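Local coordinates for Peptide/nickel transport system substrate-binding protein (Listeria monocytogenes serotype 1/2a, PDB 5KZT) that probably serves as the extracellular peptide-binding protein of an oligopeptide (OppA-type) transport system and is bound to a peptide here, at residues Pro91-Val105 and Glu134-Val148. Sequence-based numbering, arbitrary orientation.
Sequences PVTANDYVYSWRRAV and EELGIKAVDDYTLEV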
# COMPACT_ATOMS: atom_id res chain seq x y z
N PRO A 91 24.92 -12.36 -12.71
CA PRO A 91 23.99 -13.34 -12.14
C PRO A 91 23.32 -12.83 -10.86
O PRO A 91 23.89 -11.99 -10.14
CB PRO A 91 24.89 -14.54 -11.82
CG PRO A 91 26.18 -13.88 -11.44
CD PRO A 91 26.32 -12.69 -12.35
N VAL A 92 22.10 -13.30 -10.60
CA VAL A 92 21.41 -13.03 -9.35
C VAL A 92 21.87 -14.12 -8.38
O VAL A 92 21.71 -15.32 -8.66
CB VAL A 92 19.88 -13.02 -9.49
CG1 VAL A 92 19.20 -12.76 -8.14
CG2 VAL A 92 19.43 -12.00 -10.55
N THR A 93 22.49 -13.70 -7.28
CA THR A 93 23.10 -14.65 -6.33
C THR A 93 22.55 -14.42 -4.93
O THR A 93 21.86 -13.41 -4.68
CB THR A 93 24.63 -14.50 -6.27
OG1 THR A 93 24.96 -13.30 -5.58
CG2 THR A 93 25.25 -14.49 -7.66
N ALA A 94 22.90 -15.32 -4.01
CA ALA A 94 22.49 -15.21 -2.60
C ALA A 94 22.95 -13.92 -1.98
O ALA A 94 22.28 -13.39 -1.10
CB ALA A 94 23.03 -16.39 -1.80
N ASN A 95 24.10 -13.41 -2.44
CA ASN A 95 24.67 -12.16 -1.91
C ASN A 95 23.77 -10.96 -2.15
O ASN A 95 23.78 -10.02 -1.36
CB ASN A 95 26.05 -11.92 -2.50
CG ASN A 95 27.01 -13.04 -2.15
OD1 ASN A 95 27.05 -13.49 -1.01
ND2 ASN A 95 27.73 -13.54 -3.14
N ASP A 96 22.98 -11.00 -3.22
CA ASP A 96 22.07 -9.91 -3.53
C ASP A 96 20.92 -9.83 -2.54
O ASP A 96 20.41 -8.75 -2.25
CB ASP A 96 21.47 -10.08 -4.93
CG ASP A 96 22.50 -10.12 -6.02
OD1 ASP A 96 23.63 -9.62 -5.87
OD2 ASP A 96 22.16 -10.66 -7.09
N TYR A 97 20.49 -10.99 -2.03
CA TYR A 97 19.45 -11.03 -1.02
C TYR A 97 19.99 -10.61 0.33
O TYR A 97 19.35 -9.83 1.05
CB TYR A 97 18.82 -12.40 -0.90
CG TYR A 97 18.01 -12.82 -2.09
CD1 TYR A 97 18.62 -13.44 -3.17
CD2 TYR A 97 16.64 -12.61 -2.14
CE1 TYR A 97 17.88 -13.83 -4.28
CE2 TYR A 97 15.90 -13.00 -3.24
CZ TYR A 97 16.53 -13.62 -4.30
OH TYR A 97 15.84 -14.04 -5.39
N VAL A 98 21.17 -11.11 0.67
CA VAL A 98 21.80 -10.72 1.92
C VAL A 98 21.99 -9.21 1.95
O VAL A 98 21.62 -8.53 2.92
CB VAL A 98 23.15 -11.44 2.14
CG1 VAL A 98 23.89 -10.89 3.36
CG2 VAL A 98 22.92 -12.93 2.32
N TYR A 99 22.56 -8.68 0.87
CA TYR A 99 22.75 -7.23 0.77
C TYR A 99 21.44 -6.46 0.96
O TYR A 99 21.39 -5.54 1.76
CB TYR A 99 23.41 -6.86 -0.56
CG TYR A 99 23.36 -5.38 -0.81
CD1 TYR A 99 24.15 -4.49 -0.06
CD2 TYR A 99 22.51 -4.86 -1.76
CE1 TYR A 99 24.09 -3.12 -0.28
CE2 TYR A 99 22.44 -3.50 -1.99
CZ TYR A 99 23.22 -2.64 -1.24
OH TYR A 99 23.12 -1.28 -1.49
N SER A 100 20.39 -6.83 0.23
CA SER A 100 19.16 -6.02 0.27
C SER A 100 18.37 -6.14 1.58
O SER A 100 17.77 -5.17 2.02
CB SER A 100 18.25 -6.31 -0.91
OG SER A 100 17.66 -7.58 -0.79
N TRP A 101 18.35 -7.30 2.19
CA TRP A 101 17.67 -7.42 3.48
C TRP A 101 18.45 -6.64 4.56
O TRP A 101 17.85 -5.94 5.38
CB TRP A 101 17.51 -8.87 3.88
CG TRP A 101 16.59 -9.67 3.02
CD1 TRP A 101 16.22 -9.44 1.72
CD2 TRP A 101 15.97 -10.88 3.39
NE1 TRP A 101 15.40 -10.45 1.26
CE2 TRP A 101 15.23 -11.35 2.28
CE3 TRP A 101 15.93 -11.60 4.59
CZ2 TRP A 101 14.47 -12.53 2.33
CZ3 TRP A 101 15.19 -12.79 4.62
CH2 TRP A 101 14.48 -13.23 3.50
N ARG A 102 19.79 -6.69 4.52
CA ARG A 102 20.56 -5.86 5.43
C ARG A 102 20.30 -4.37 5.16
O ARG A 102 20.16 -3.59 6.10
CB ARG A 102 22.05 -6.18 5.36
CG ARG A 102 22.46 -7.55 5.85
CD ARG A 102 23.95 -7.76 5.66
NE ARG A 102 24.40 -9.07 6.11
CZ ARG A 102 25.65 -9.53 6.01
NH1 ARG A 102 26.63 -8.79 5.53
NH2 ARG A 102 25.92 -10.75 6.43
N ARG A 103 20.19 -3.99 3.88
CA ARG A 103 19.85 -2.61 3.51
C ARG A 103 18.53 -2.17 4.12
O ARG A 103 18.42 -1.05 4.60
CB ARG A 103 19.79 -2.43 1.98
CG ARG A 103 19.55 -1.01 1.49
CD ARG A 103 19.90 -0.88 0.01
NE ARG A 103 19.75 0.49 -0.49
CZ ARG A 103 18.71 0.94 -1.19
NH1 ARG A 103 17.67 0.16 -1.51
NH2 ARG A 103 18.69 2.20 -1.59
N ALA A 104 17.52 -3.04 4.05
CA ALA A 104 16.19 -2.74 4.58
C ALA A 104 16.16 -2.49 6.07
O ALA A 104 15.39 -1.63 6.51
CB ALA A 104 15.19 -3.84 4.22
N VAL A 105 16.95 -3.23 6.85
CA VAL A 105 16.96 -3.05 8.32
C VAL A 105 17.96 -2.00 8.80
O VAL A 105 17.88 -1.51 9.93
CB VAL A 105 17.16 -4.37 9.09
CG1 VAL A 105 15.97 -5.30 8.89
CG2 VAL A 105 18.45 -5.10 8.69
N GLU A 134 24.67 -6.83 9.80
CA GLU A 134 25.24 -8.15 9.48
C GLU A 134 24.75 -9.31 10.38
O GLU A 134 24.95 -10.46 10.05
CB GLU A 134 26.78 -8.09 9.47
CG GLU A 134 27.44 -7.90 10.83
CD GLU A 134 28.92 -7.54 10.71
OE1 GLU A 134 29.72 -8.06 11.52
OE2 GLU A 134 29.28 -6.75 9.82
N GLU A 135 24.11 -9.00 11.50
CA GLU A 135 23.56 -10.03 12.37
C GLU A 135 22.20 -10.56 11.93
O GLU A 135 21.69 -11.48 12.53
CB GLU A 135 23.52 -9.52 13.82
CG GLU A 135 24.92 -9.14 14.33
CD GLU A 135 24.92 -8.61 15.74
OE1 GLU A 135 24.60 -9.38 16.67
OE2 GLU A 135 25.23 -7.40 15.95
N LEU A 136 21.62 -9.99 10.87
CA LEU A 136 20.30 -10.38 10.39
C LEU A 136 20.30 -11.86 10.02
O LEU A 136 21.30 -12.37 9.49
CB LEU A 136 19.91 -9.54 9.17
CG LEU A 136 18.46 -9.70 8.67
CD1 LEU A 136 17.44 -9.26 9.72
CD2 LEU A 136 18.25 -8.92 7.38
N GLY A 137 19.19 -12.53 10.29
CA GLY A 137 19.04 -13.95 10.03
C GLY A 137 18.90 -14.35 8.58
O GLY A 137 17.96 -15.05 8.23
N ILE A 138 19.81 -13.89 7.74
CA ILE A 138 19.95 -14.38 6.37
C ILE A 138 21.43 -14.56 6.08
O ILE A 138 22.22 -13.65 6.36
CB ILE A 138 19.26 -13.46 5.33
CG1 ILE A 138 19.39 -14.05 3.92
CG2 ILE A 138 19.78 -12.00 5.42
CD1 ILE A 138 18.52 -13.36 2.87
N LYS A 139 21.79 -15.73 5.56
CA LYS A 139 23.15 -16.17 5.26
C LYS A 139 23.22 -16.67 3.84
O LYS A 139 22.34 -17.43 3.41
CB LYS A 139 23.52 -17.38 6.12
CG LYS A 139 24.35 -17.15 7.35
CD LYS A 139 24.58 -18.50 8.04
CE LYS A 139 25.26 -18.38 9.40
NZ LYS A 139 24.47 -17.51 10.33
N ALA A 140 24.28 -16.29 3.12
CA ALA A 140 24.60 -16.90 1.84
C ALA A 140 25.45 -18.12 2.18
O ALA A 140 26.64 -18.01 2.47
CB ALA A 140 25.37 -15.94 0.96
N VAL A 141 24.82 -19.29 2.16
CA VAL A 141 25.51 -20.55 2.38
C VAL A 141 26.52 -20.79 1.23
O VAL A 141 27.64 -21.25 1.45
CB VAL A 141 24.49 -21.71 2.51
CG1 VAL A 141 25.17 -23.06 2.52
CG2 VAL A 141 23.66 -21.52 3.78
N ASP A 142 26.09 -20.49 0.01
CA ASP A 142 26.96 -20.38 -1.14
C ASP A 142 26.28 -19.40 -2.11
O ASP A 142 25.23 -18.81 -1.76
CB ASP A 142 27.29 -21.77 -1.74
CG ASP A 142 26.07 -22.54 -2.29
OD1 ASP A 142 25.13 -21.96 -2.83
OD2 ASP A 142 26.09 -23.78 -2.22
N ASP A 143 26.83 -19.20 -3.30
CA ASP A 143 26.28 -18.19 -4.19
C ASP A 143 24.84 -18.45 -4.64
O ASP A 143 24.14 -17.49 -5.03
CB ASP A 143 27.23 -17.93 -5.38
CG ASP A 143 28.51 -17.21 -4.94
OD1 ASP A 143 28.54 -16.63 -3.84
OD2 ASP A 143 29.52 -17.23 -5.69
N TYR A 144 24.36 -19.69 -4.57
CA TYR A 144 22.98 -20.01 -4.95
C TYR A 144 22.15 -20.70 -3.85
O TYR A 144 21.17 -21.37 -4.14
CB TYR A 144 23.00 -20.83 -6.25
CG TYR A 144 23.61 -20.00 -7.36
CD1 TYR A 144 22.83 -19.08 -8.08
CD2 TYR A 144 24.98 -20.07 -7.64
CE1 TYR A 144 23.39 -18.27 -9.06
CE2 TYR A 144 25.56 -19.27 -8.63
CZ TYR A 144 24.76 -18.37 -9.33
OH TYR A 144 25.34 -17.59 -10.30
N THR A 145 22.53 -20.51 -2.58
CA THR A 145 21.79 -21.07 -1.44
C THR A 145 21.71 -20.07 -0.29
O THR A 145 22.74 -19.52 0.13
CB THR A 145 22.46 -22.36 -0.92
OG1 THR A 145 22.60 -23.28 -2.01
CG2 THR A 145 21.64 -23.02 0.23
N LEU A 146 20.49 -19.83 0.19
CA LEU A 146 20.24 -19.02 1.39
C LEU A 146 19.80 -19.89 2.55
O LEU A 146 19.09 -20.90 2.37
CB LEU A 146 19.14 -18.00 1.14
CG LEU A 146 19.41 -16.86 0.18
CD1 LEU A 146 18.11 -16.17 -0.16
CD2 LEU A 146 20.43 -15.88 0.76
N GLU A 147 20.22 -19.48 3.75
CA GLU A 147 19.60 -19.94 4.96
C GLU A 147 18.97 -18.73 5.63
O GLU A 147 19.69 -17.80 6.03
CB GLU A 147 20.59 -20.59 5.90
CG GLU A 147 19.90 -21.31 7.06
CD GLU A 147 20.85 -21.69 8.17
OE1 GLU A 147 21.29 -20.79 8.95
OE2 GLU A 147 21.13 -22.91 8.29
N VAL A 148 17.64 -18.75 5.75
CA VAL A 148 16.87 -17.68 6.43
C VAL A 148 16.37 -18.22 7.76
O VAL A 148 15.74 -19.28 7.81
CB VAL A 148 15.67 -17.23 5.56
CG1 VAL A 148 14.77 -16.24 6.31
CG2 VAL A 148 16.17 -16.63 4.24
O HOH W 1 22.84 -11.03 7.32
O HOH W 2 25.00 -13.30 6.68
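The Trp101 indole carries Ile138 on one face and Val148 at its edge. Ile138 CD1 lies 3.6 Å from the centroid of the six-membered ring of Trp101, a CH-pi contact 14° off the ring normal. Ile138 CG1 is anti to the backbone N (chi1 -178°), and the extended chain carries CD1 over the ring. Val148 CG1 meets Trp101 CZ3 near the ring plane. Phe166 and Phe117 pack edge-to-face with the indole, and its NE1 bonds to Phe166 O.

The Arg102 guanidinium has Val98 CG1 of its own helix over one face and Glu134 CA over the other, both offset toward the rim. Glu134 CA lies 3.6 Å from Arg102 NE. Water 1 sits at its edge, in plane; it accepts from Arg102 NE (2.8 Å) and can donate to Ile138 O. Water 2 makes a second bridge to Ile138 O, weakly held by Arg102 NH2.

Ala94 CB packs on Ala140 CB at 3.6 Å and also touches Leu146 CD2. Ala94 N, just after the N-cap Thr93, donates to Asp143 O (2.7 Å, 167°). Asn95 ND2 adds a weak bond to Asp143 OD1.

Helix 94-105 thus covers one face of the hairpin formed by strands 138-140 and 145-149, at the edge of an antiparallel sheet. Apolar packing joins the middle, a direct backbone bond fixes the helix start, and water couples Arg102 to the edge strand without a direct salt bridge to Glu134.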